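PDB 2A9F: putative malic enzyme ((S)-malate:NAD+ oxidoreductase (decarboxylating)) from Streptococcus pyogenes, which probably catalyses the NAD-dependent oxidative decarboxylation of (S)-malate with the aid of a divalent metal ion. Local coordinates for residues A76-G81 / M89-G94; N321-P326 / T363-P368; K27-I30 / H34-S37. All coordinates share one frame; numbering follows the deposited sequence.

Contact 1 of 3, residues A76-G81 / M89-G94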
loop_
_atom_site.group_PDB
_atom_site.type_symbol
_atom_site.label_atom_id
_atom_site.label_comp_id
_atom_site.label_asym_id
_atom_site.label_seq_id
_atom_site.Cartn_x
_atom_site.Cartn_y
_atom_site.Cartn_z
ATOM N N ALA A 76 10.658 13.953 -8.416
ATOM C CA ALA A 76 10.106 15.290 -8.643
ATOM C C ALA A 76 9.188 15.777 -7.518
ATOM O O ALA A 76 8.124 16.360 -7.759
ATOM C CB ALA A 76 9.356 15.319 -9.970
ATOM N N VAL A 77 9.612 15.550 -6.285
ATOM C CA VAL A 77 8.833 15.977 -5.137
ATOM C C VAL A 77 8.720 17.504 -5.028
ATOM O O VAL A 77 9.722 18.203 -4.889
ATOM C CB VAL A 77 9.449 15.439 -3.838
ATOM C CG1 VAL A 77 8.527 15.759 -2.663
ATOM C CG2 VAL A 77 9.705 13.946 -3.967
ATOM N N LEU A 78 7.487 18.000 -5.090
ATOM C CA LEU A 78 7.180 19.429 -4.981
ATOM C C LEU A 78 8.085 20.389 -5.780
ATOM O O LEU A 78 8.198 20.289 -7.001
ATOM C CB LEU A 78 7.167 19.831 -3.491
ATOM C CG LEU A 78 5.888 19.707 -2.653
ATOM C CD1 LEU A 78 5.071 18.531 -3.109
ATOM C CD2 LEU A 78 6.260 19.561 -1.171
ATOM N N GLY A 79 8.700 21.333 -5.072
ATOM C CA GLY A 79 9.575 22.306 -5.694
ATOM C C GLY A 79 11.012 22.021 -5.319
ATOM O O GLY A 79 11.895 22.859 -5.483
ATOM N N LEU A 80 11.236 20.827 -4.787
ATOM C CA LEU A 80 12.564 20.385 -4.404
ATOM C C LEU A 80 13.082 19.632 -5.630
ATOM O O LEU A 80 12.928 20.118 -6.753
ATOM C CB LEU A 80 12.464 19.465 -3.188
ATOM C CG LEU A 80 11.739 20.098 -1.989
ATOM C CD1 LEU A 80 11.530 19.061 -0.903
ATOM C CD2 LEU A 80 12.553 21.278 -1.451
ATOM N N GLY A 81 13.678 18.459 -5.447
ATOM C CA GLY A 81 14.154 17.725 -6.612
ATOM C C GLY A 81 14.180 16.229 -6.384
ATOM O O GLY A 81 13.528 15.736 -5.472
ATOM N N MET A 89 7.876 10.521 0.988
ATOM C CA MET A 89 6.778 10.013 1.798
ATOM C C MET A 89 5.912 11.075 2.500
ATOM O O MET A 89 4.682 11.024 2.409
ATOM C CB MET A 89 7.312 8.981 2.798
ATOM C CG MET A 89 6.294 7.905 3.204
ATOM S SD MET A 89 5.881 6.629 1.986
ATOM C CE MET A 89 5.291 7.523 0.693
ATOM N N PRO A 90 6.534 12.063 3.183
ATOM C CA PRO A 90 5.748 13.103 3.864
ATOM C C PRO A 90 4.733 13.740 2.918
ATOM O O PRO A 90 3.603 14.024 3.311
ATOM C CB PRO A 90 6.810 14.106 4.315
ATOM C CG PRO A 90 7.969 13.246 4.563
ATOM C CD PRO A 90 7.972 12.299 3.386
ATOM N N VAL A 91 5.140 13.955 1.671
ATOM C CA VAL A 91 4.263 14.563 0.680
ATOM C C VAL A 91 3.190 13.595 0.159
ATOM O O VAL A 91 2.037 13.980 -0.032
ATOM C CB VAL A 91 5.078 15.105 -0.513
ATOM C CG1 VAL A 91 4.148 15.643 -1.592
ATOM C CG2 VAL A 91 6.013 16.193 -0.036
ATOM N N MET A 92 3.557 12.342 -0.060
ATOM C CA MET A 92 2.594 11.367 -0.555
ATOM C C MET A 92 1.560 11.031 0.525
ATOM O O MET A 92 0.388 10.807 0.238
ATOM C CB MET A 92 3.330 10.109 -1.022
ATOM C CG MET A 92 4.452 10.416 -2.037
ATOM S SD MET A 92 3.830 11.351 -3.439
ATOM C CE MET A 92 4.749 12.816 -3.302
ATOM N N GLU A 93 1.963 11.009 1.781
ATOM C CA GLU A 93 0.960 10.703 2.768
ATOM C C GLU A 93 0.142 11.958 3.073
ATOM O O GLU A 93 -1.001 11.873 3.521
ATOM C CB GLU A 93 1.582 10.064 4.015
ATOM C CG GLU A 93 2.646 10.832 4.722
ATOM C CD GLU A 93 3.387 9.941 5.725
ATOM O OE1 GLU A 93 4.119 9.021 5.291
ATOM O OE2 GLU A 93 3.227 10.156 6.948
ATOM N N GLY A 94 0.717 13.122 2.789
ATOM C CA GLY A 94 -0.024 14.350 2.999
ATOM C C GLY A 94 -1.099 14.364 1.927
ATOM O O GLY A 94 -2.271 14.671 2.161
#
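Val77 and Leu78 close on Val91 where the loop after strand 67-72 folds back over helix 85-102, the helix of a beta-alpha-beta crossover that leads to the neighbouring parallel strand 106-111. The loop reverses through a type II' turn from Val77 to Leu80, closed by Leu80 N bonding to Val77 O at 3.0 Å. Leu78 occupies the second turn position with a positive phi of 44°, a place more often given to glycine.

The tight part is a three-residue apolar cluster. Val91 points its side chain at the turn and divides its methyls: CG1, anti to the backbone N (chi1 176°), meets Leu78 CD1 at 3.4 Å, while CG2 reaches both loop residues. Leu78 and Val91 come tip to tip. Val77 instead slides past Val91 in the opposite direction, its CG1 lying 3.7 Å from Val91 CG2. No hydrogen bond joins the two segments, so methyl packing carries the contact.

The far side of the turn is looser. Gly79 is exposed, and Leu80 turns off to pack on Ser49 of the second subunit. Val91, by contrast, is buried and also touches Ser48 of that subunit.

The cluster lies beside the metal site: the side chain of Leu78 is about 5 Å from the magnesium ion, and its backbone N bonds to OD2 of the metal ligand Asp138, against which Val91 also packs. The second branch of the leucine completes the seam, with Leu78 CD2 3.6 Å from Val91 CG2.

Contact 2 of 3, residues N321-P326 / T363-P368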
loop_
_atom_site.group_PDB
_atom_site.type_symbol
_atom_site.label_atom_id
_atom_site.label_comp_id
_atom_site.label_asym_id
_atom_site.label_seq_id
_atom_site.Cartn_x
_atom_site.Cartn_y
_atom_site.Cartn_z
ATOM N N ASN A 321 -4.427 22.120 -7.684
ATOM C CA ASN A 321 -4.756 20.710 -7.845
ATOM C C ASN A 321 -5.892 20.225 -6.964
ATOM O O ASN A 321 -6.761 19.470 -7.399
ATOM C CB ASN A 321 -3.522 19.867 -7.518
ATOM C CG ASN A 321 -3.067 19.053 -8.682
ATOM O OD1 ASN A 321 -3.868 18.332 -9.279
ATOM N ND2 ASN A 321 -1.778 19.156 -9.030
ATOM N N VAL A 322 -5.858 20.661 -5.720
ATOM C CA VAL A 322 -6.821 20.251 -4.722
ATOM C C VAL A 322 -8.288 20.154 -5.147
ATOM O O VAL A 322 -8.957 19.180 -4.825
ATOM C CB VAL A 322 -6.668 21.137 -3.499
ATOM C CG1 VAL A 322 -7.530 20.632 -2.400
ATOM C CG2 VAL A 322 -5.217 21.132 -3.065
ATOM N N LEU A 323 -8.782 21.143 -5.882
ATOM C CA LEU A 323 -10.175 21.140 -6.346
ATOM C C LEU A 323 -10.478 20.067 -7.387
ATOM O O LEU A 323 -11.600 19.995 -7.878
ATOM C CB LEU A 323 -10.518 22.485 -6.976
ATOM C CG LEU A 323 -10.247 23.700 -6.110
ATOM C CD1 LEU A 323 -10.191 24.937 -6.982
ATOM C CD2 LEU A 323 -11.331 23.804 -5.056
ATOM N N ALA A 324 -9.493 19.243 -7.738
ATOM C CA ALA A 324 -9.733 18.237 -8.757
ATOM C C ALA A 324 -9.490 16.775 -8.416
ATOM O O ALA A 324 -10.372 15.948 -8.624
ATOM C CB ALA A 324 -8.960 18.598 -10.032
ATOM N N PHE A 325 -8.314 16.430 -7.901
ATOM C CA PHE A 325 -8.060 15.014 -7.640
ATOM C C PHE A 325 -8.987 14.302 -6.669
ATOM O O PHE A 325 -9.178 13.094 -6.768
ATOM C CB PHE A 325 -6.580 14.767 -7.280
ATOM C CG PHE A 325 -6.128 15.379 -5.987
ATOM C CD1 PHE A 325 -6.368 14.732 -4.771
ATOM C CD2 PHE A 325 -5.381 16.557 -5.987
ATOM C CE1 PHE A 325 -5.857 15.254 -3.579
ATOM C CE2 PHE A 325 -4.869 17.083 -4.807
ATOM C CZ PHE A 325 -5.103 16.434 -3.601
ATOM N N PRO A 326 -9.579 15.028 -5.719
ATOM C CA PRO A 326 -10.467 14.298 -4.819
ATOM C C PRO A 326 -11.733 13.837 -5.542
ATOM O O PRO A 326 -12.016 12.642 -5.624
ATOM C CB PRO A 326 -10.761 15.317 -3.723
ATOM C CG PRO A 326 -9.514 16.100 -3.661
ATOM C CD PRO A 326 -9.181 16.310 -5.123
ATOM N N THR A 363 -13.136 33.418 -9.411
ATOM C CA THR A 363 -13.683 32.556 -10.453
ATOM C C THR A 363 -13.481 31.085 -10.128
ATOM O O THR A 363 -14.097 30.218 -10.733
ATOM C CB THR A 363 -13.044 32.862 -11.831
ATOM O OG1 THR A 363 -11.632 33.084 -11.674
ATOM C CG2 THR A 363 -13.690 34.089 -12.454
ATOM N N THR A 364 -12.597 30.805 -9.179
ATOM C CA THR A 364 -12.348 29.431 -8.767
ATOM C C THR A 364 -12.835 29.276 -7.327
ATOM O O THR A 364 -12.477 30.056 -6.442
ATOM C CB THR A 364 -10.846 29.068 -8.849
ATOM O OG1 THR A 364 -10.693 27.665 -8.626
ATOM C CG2 THR A 364 -10.037 29.820 -7.793
ATOM N N ASN A 365 -13.667 28.272 -7.102
ATOM C CA ASN A 365 -14.219 28.023 -5.783
ATOM C C ASN A 365 -13.191 27.654 -4.725
ATOM O O ASN A 365 -12.138 27.083 -5.024
ATOM C CB ASN A 365 -15.246 26.923 -5.882
ATOM C CG ASN A 365 -14.798 25.839 -6.797
ATOM O OD1 ASN A 365 -14.474 26.101 -7.957
ATOM N ND2 ASN A 365 -14.759 24.609 -6.298
ATOM N N ILE A 366 -13.535 27.979 -3.482
ATOM C CA ILE A 366 -12.710 27.725 -2.307
ATOM C C ILE A 366 -12.924 26.268 -1.877
ATOM O O ILE A 366 -13.298 25.438 -2.694
ATOM C CB ILE A 366 -13.127 28.708 -1.190
ATOM C CG1 ILE A 366 -12.178 28.623 0.001
ATOM C CG2 ILE A 366 -14.577 28.438 -0.789
ATOM C CD1 ILE A 366 -12.487 29.659 1.079
ATOM N N ILE A 367 -12.688 25.945 -0.609
ATOM C CA ILE A 367 -12.889 24.569 -0.150
ATOM C C ILE A 367 -14.101 24.430 0.779
ATOM O O ILE A 367 -13.961 24.218 1.985
ATOM C CB ILE A 367 -11.637 24.038 0.559
ATOM C CG1 ILE A 367 -11.181 25.032 1.636
ATOM C CG2 ILE A 367 -10.554 23.775 -0.477
ATOM C CD1 ILE A 367 -10.116 24.490 2.586
ATOM N N PRO A 368 -15.315 24.539 0.210
ATOM C CA PRO A 368 -16.566 24.433 0.960
ATOM C C PRO A 368 -16.958 22.996 1.274
ATOM O O PRO A 368 -16.119 22.085 1.270
ATOM C CB PRO A 368 -17.566 25.115 0.038
ATOM C CG PRO A 368 -17.109 24.640 -1.302
ATOM C CD PRO A 368 -15.598 24.819 -1.212
#
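Leu323 sets its side chain against the hydroxyl of Thr364 and the carbonyl oxygens of Asn365 and Ile366, joining the short 3-10 segment 321-323 to the loop between helices 342-354 and 373-379 in the NAD-binding domain. Its CB points at that loop. CG, anti to the carbonyl carbon (chi1 -54°), carries the fork toward residues 364-366 and comes 4.0 Å from Asn365 O.

There the two methyls part. CD1 meets Thr364 OG1 at 3.2 Å and also lies close to Asn365 O; CD2 sits 3.4 Å from Asn365 O and 3.5 Å from Ile366 O. Asn365 O is thus touched by both branches of the fork. Thr364 crosses the leucine obliquely, and its hydroxyl reaches CD1 because OG1 stands anti to the backbone N (chi1 -172°). The tip of the Asn365 side chain adds a further touch against CD2.

On the leucine's own side, the backbone turns sharply: Ala324 N bonds to Asn321 O at 2.8 Å, and Ala324 then takes the N-cap position of helix 325-335. Ile352 of helix 342-354 packs on both Leu323 and Asn365, adding an apolar neighbour to the largely oxygen-lined approach. Ile366 and Ile367 touch Lys33 of the second subunit, while the residue before the 3-10 segment, Asn320, is predicted to bind malate.

Chemically this is a hydrocarbon fork laid against a hydroxyl and two carbonyl oxygens. No hydrogen bond crosses between the segments, so the direct contact probably rests on shape and dispersion, perhaps with a weakly polar C-H component.

Contact 3 of 3, residues K27-I30 / H34-S37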
loop_
_atom_site.group_PDB
_atom_site.type_symbol
_atom_site.label_atom_id
_atom_site.label_comp_id
_atom_site.label_asym_id
_atom_site.label_seq_id
_atom_site.Cartn_x
_atom_site.Cartn_y
_atom_site.Cartn_z
ATOM N N LYS A 27 -12.584 -1.215 10.175
ATOM C CA LYS A 27 -13.921 -0.650 10.283
ATOM C C LYS A 27 -14.906 -1.743 10.629
ATOM O O LYS A 27 -16.120 -1.560 10.556
ATOM C CB LYS A 27 -14.326 0.056 8.982
ATOM C CG LYS A 27 -14.113 -0.705 7.682
ATOM C CD LYS A 27 -14.318 0.250 6.496
ATOM C CE LYS A 27 -14.091 -0.425 5.151
ATOM N NZ LYS A 27 -14.465 0.475 4.014
ATOM N N VAL A 28 -14.336 -2.868 11.041
ATOM C CA VAL A 28 -15.053 -4.071 11.432
ATOM C C VAL A 28 -14.678 -4.444 12.877
ATOM O O VAL A 28 -13.646 -4.022 13.389
ATOM C CB VAL A 28 -14.697 -5.222 10.446
ATOM C CG1 VAL A 28 -14.733 -6.564 11.135
ATOM C CG2 VAL A 28 -15.653 -5.195 9.284
ATOM N N ASP A 29 -15.522 -5.235 13.545
ATOM C CA ASP A 29 -15.257 -5.654 14.883
ATOM C C ASP A 29 -14.106 -6.638 14.944
ATOM O O ASP A 29 -14.048 -7.543 14.113
ATOM C CB ASP A 29 -16.552 -6.239 15.427
ATOM C CG ASP A 29 -17.070 -5.400 16.586
ATOM O OD1 ASP A 29 -16.242 -4.978 17.424
ATOM O OD2 ASP A 29 -18.292 -5.154 16.653
ATOM N N ILE A 30 -13.174 -6.491 15.884
ATOM C CA ILE A 30 -12.031 -7.406 15.962
ATOM C C ILE A 30 -11.417 -7.620 17.341
ATOM O O ILE A 30 -10.251 -7.995 17.432
ATOM C CB ILE A 30 -10.861 -6.944 15.049
ATOM C CG1 ILE A 30 -10.663 -5.440 15.204
ATOM C CG2 ILE A 30 -11.096 -7.348 13.600
ATOM C CD1 ILE A 30 -9.563 -4.925 14.359
ATOM N N HIS A 34 -14.648 -14.450 18.670
ATOM C CA HIS A 34 -15.817 -14.539 17.802
ATOM C C HIS A 34 -15.627 -13.555 16.657
ATOM O O HIS A 34 -15.981 -13.834 15.515
ATOM C CB HIS A 34 -17.106 -14.209 18.577
ATOM C CG HIS A 34 -18.360 -14.393 17.773
ATOM N ND1 HIS A 34 -19.280 -13.383 17.584
ATOM C CD2 HIS A 34 -18.845 -15.473 17.113
ATOM C CE1 HIS A 34 -20.278 -13.833 16.844
ATOM N NE2 HIS A 34 -20.039 -15.098 16.545
ATOM N N ASP A 35 -15.056 -12.400 16.968
ATOM C CA ASP A 35 -14.827 -11.415 15.941
ATOM C C ASP A 35 -13.775 -11.904 14.936
ATOM O O ASP A 35 -13.936 -11.725 13.730
ATOM C CB ASP A 35 -14.393 -10.095 16.575
ATOM C CG ASP A 35 -15.539 -9.379 17.301
ATOM O OD1 ASP A 35 -15.257 -8.462 18.112
ATOM O OD2 ASP A 35 -16.719 -9.719 17.050
ATOM N N LEU A 36 -12.720 -12.551 15.412
ATOM C CA LEU A 36 -11.665 -13.007 14.518
ATOM C C LEU A 36 -12.079 -14.182 13.652
ATOM O O LEU A 36 -11.441 -14.462 12.629
ATOM C CB LEU A 36 -10.420 -13.392 15.311
ATOM C CG LEU A 36 -9.896 -12.427 16.376
ATOM C CD1 LEU A 36 -8.868 -13.159 17.217
ATOM C CD2 LEU A 36 -9.303 -11.175 15.751
ATOM N N SER A 37 -13.131 -14.886 14.059
ATOM C CA SER A 37 -13.585 -16.033 13.282
ATOM C C SER A 37 -14.415 -15.557 12.102
ATOM O O SER A 37 -14.745 -16.322 11.201
ATOM C CB SER A 37 -14.395 -16.997 14.155
ATOM O OG SER A 37 -15.434 -16.336 14.855
#
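Ile30 and Asp35 bring their CA atoms within 4.9 Å, the closest pair of CA atoms between the irregular segment 27-30 and helical segment 34-37. The chain comes off strand 22-26, runs through the loop 27-32 and enters helix 33-39, with Asp35 N held by Thr32 OG1.

Asp35 points into the loop and does most of the touching. Its CB packs 3.6 Å from Ile30 CA and equally near Asp29 O. Because CG lies beside its own backbone N (chi1 -72°), the carboxylate reaches back over the side chain of Asp29. The two carboxylate planes are only 18° apart, with Asp35 OD1 3.7 Å from Asp29 OD1. Such close like charges would be expected to repel and might favour protonation of one acid; a weak hydrogen bond from Lys31 N to Asp35 OD1 probably offsets part of this. One residue on, Leu36 brings CD2 to 3.7 Å from Ile30 O.

Ile30 and Leu36 also pack on Ala101 and Leu98 of the second subunit, respectively. This is a strand-loop-helix connection at a dimer interface, leading within the malic enzyme N-terminal domain to Tyr40, the predicted proton donor.

How the contacts relate
The three contacts form no continuous core. Contacts 1 and 2 are neighbours, with centres 20 Å apart and nearest atoms about 7 Å apart, and they approach the active site from different domains: contact 1 borders the magnesium ion bound by Glu137, Asp138 and Asp163, and Leu323 of contact 2 lies about 11 Å, side chain to side chain, from the predicted proton acceptor Lys95. Contact 3 stands apart, its centre 36 Å from that of contact 1 and 38 Å from that of contact 2. Across the dimer, contact 3 packs on helix 85-102 of the second subunit, which supplies Val91 to that chain's own contact 1, and Lys33 of that subunit touches contact 2.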